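Local coordinates for protein 2-dehydropantoate 2-reductase (Geobacter metallireducens, PDB 3HN2) that probably catalyses the NADPH-dependent reduction of ketopantoate to pantoate, a step in pantothenate biosynthesis, at residues 184-188 with 224-228. Sequence-based numbering, arbitrary orientation.
Sequences WEKLV and VIAGA
The indole of Trp-184 lies against the helical segment 224-228, and the geometry fits a CH-pi contact: Ala-228 CA stands 3.9 Å from the centroid of the six-membered ring, 19° off the ring normal. The methyl of Ala-228 adds an apolar contact, its CB 3.6 Å from Trp-184 CE3. Over the same face, toward the rim, sits the carbonyl oxygen of Gly-227, 3.7 Å from Trp-184 CH2; that oxygen also accepts a hydrogen bond from Gln-231 NE2. Val-224 O approaches the ring obliquely, 3.5 Å from Trp-184 CZ3. Val-224 CG1 comes to the ring edge, in plane, while the opposite face is approached by Leu-187 CD2 from the tryptophan's own helix. A chi1 of -84° sets CG of Trp-184 beside the backbone N, anti to the carbonyl carbon, and this lays the ring over Ala-228. Cutting the indole back to an alanine here is likely to leave Ala-228 CA without its aromatic partner and to open a gap beside Val-224 and Gly-227.

Helices 179-200 and 211-229 belong to the helical C-terminal domain of the ketopantoate reductase fold, which follows the Rossmann-type nucleotide-binding domain. Their segments run nearly antiparallel, at 167°, with axes 9.5 Å apart. The register agrees, pairing Trp-184 with Ala-228 and Val-188 with Val-224.

Apolar contacts dominate the Val-188 end. Val-224 CG1, anti to the backbone N, lays its methyl against the peptide between Leu-187 and Val-188, 3.7 Å from Val-188 N. It also meets Leu-187 CB. The CG2 methyl of Val-188 touches both Val-224 CG1 and Ile-225 CG1, each 3.8 Å away. Beyond the pair, Pro-278 and Tyr-281 of helix 271-284 pack on Trp-184, and Tyr-241 of helix 241-249 touches Val-188.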
loop_
_atom_site.group_PDB
_atom_site.type_symbol
_atom_site.label_atom_id
_atom_site.label_comp_id
_atom_site.label_asym_id
_atom_site.label_seq_id
_atom_site.Cartn_x
_atom_site.Cartn_y
_atom_site.Cartn_z
ATOM N N TRP A 184 -12.438 -13.311 7.325
ATOM C CA TRP A 184 -11.373 -14.235 6.964
ATOM C C TRP A 184 -10.392 -13.631 5.961
ATOM O O TRP A 184 -9.204 -13.953 5.981
ATOM C CB TRP A 184 -11.964 -15.523 6.398
ATOM C CG TRP A 184 -12.368 -16.505 7.446
ATOM C CD1 TRP A 184 -13.635 -16.751 7.898
ATOM C CD2 TRP A 184 -11.503 -17.382 8.181
ATOM N NE1 TRP A 184 -13.611 -17.728 8.865
ATOM C CE2 TRP A 184 -12.317 -18.129 9.063
ATOM C CE3 TRP A 184 -10.119 -17.600 8.189
ATOM C CZ2 TRP A 184 -11.793 -19.087 9.939
ATOM C CZ3 TRP A 184 -9.597 -18.558 9.060
ATOM C CH2 TRP A 184 -10.435 -19.287 9.921
ATOM N N GLU A 185 -10.902 -12.761 5.092
ATOM C CA GLU A 185 -10.083 -12.033 4.132
ATOM C C GLU A 185 -9.069 -11.144 4.846
ATOM O O GLU A 185 -7.916 -11.069 4.431
ATOM C CB GLU A 185 -10.961 -11.193 3.197
ATOM C CG GLU A 185 -11.821 -11.988 2.206
ATOM C CD GLU A 185 -12.532 -11.095 1.191
ATOM O OE1 GLU A 185 -12.892 -9.946 1.536
ATOM O OE2 GLU A 185 -12.736 -11.546 0.043
ATOM N N LYS A 186 -9.501 -10.492 5.927
ATOM C CA LYS A 186 -8.619 -9.628 6.713
ATOM C C LYS A 186 -7.676 -10.433 7.601
ATOM O O LYS A 186 -6.593 -9.960 7.945
ATOM C CB LYS A 186 -9.416 -8.642 7.568
ATOM C CG LYS A 186 -8.661 -7.345 7.817
ATOM C CD LYS A 186 -9.023 -6.712 9.144
ATOM C CE LYS A 186 -8.051 -5.593 9.480
ATOM N NZ LYS A 186 -8.438 -4.849 10.709
ATOM N N LEU A 187 -8.101 -11.644 7.968
ATOM C CA LEU A 187 -7.271 -12.583 8.730
ATOM C C LEU A 187 -6.061 -13.058 7.932
ATOM O O LEU A 187 -5.021 -13.365 8.510
ATOM C CB LEU A 187 -8.104 -13.785 9.206
ATOM C CG LEU A 187 -8.504 -13.933 10.683
ATOM C CD1 LEU A 187 -8.331 -12.654 11.516
ATOM C CD2 LEU A 187 -9.937 -14.486 10.829
ATOM N N VAL A 188 -6.205 -13.109 6.608
ATOM C CA VAL A 188 -5.103 -13.429 5.705
ATOM C C VAL A 188 -3.967 -12.404 5.828
ATOM O O VAL A 188 -2.802 -12.740 5.637
ATOM C CB VAL A 188 -5.579 -13.562 4.236
ATOM C CG1 VAL A 188 -4.391 -13.715 3.260
ATOM C CG2 VAL A 188 -6.496 -14.749 4.094
ATOM N N VAL A 224 -4.457 -19.956 6.513
ATOM C CA VAL A 224 -5.611 -19.117 6.835
ATOM C C VAL A 224 -6.699 -19.232 5.767
ATOM O O VAL A 224 -7.888 -19.325 6.094
ATOM C CB VAL A 224 -5.188 -17.635 7.019
ATOM C CG1 VAL A 224 -6.372 -16.756 7.375
ATOM C CG2 VAL A 224 -4.119 -17.514 8.096
ATOM N N ILE A 225 -6.280 -19.245 4.503
ATOM C CA ILE A 225 -7.175 -19.464 3.364
ATOM C C ILE A 225 -7.826 -20.858 3.411
ATOM O O ILE A 225 -9.042 -20.987 3.203
ATOM C CB ILE A 225 -6.441 -19.219 2.018
ATOM C CG1 ILE A 225 -6.200 -17.722 1.809
ATOM C CG2 ILE A 225 -7.237 -19.762 0.839
ATOM C CD1 ILE A 225 -5.169 -17.402 0.722
ATOM N N ALA A 226 -7.026 -21.881 3.717
ATOM C CA ALA A 226 -7.520 -23.256 3.838
ATOM C C ALA A 226 -8.518 -23.409 4.991
ATOM O O ALA A 226 -9.505 -24.148 4.886
ATOM C CB ALA A 226 -6.375 -24.212 4.004
ATOM N N GLY A 227 -8.260 -22.690 6.080
ATOM C CA GLY A 227 -9.163 -22.645 7.218
ATOM C C GLY A 227 -10.397 -21.820 6.924
ATOM O O GLY A 227 -11.437 -22.010 7.553
ATOM N N ALA A 228 -10.280 -20.904 5.964
ATOM C CA ALA A 228 -11.404 -20.070 5.548
ATOM C C ALA A 228 -12.334 -20.815 4.604
ATOM O O ALA A 228 -13.547 -20.745 4.746
ATOM C CB ALA A 228 -10.906 -18.804 4.887
#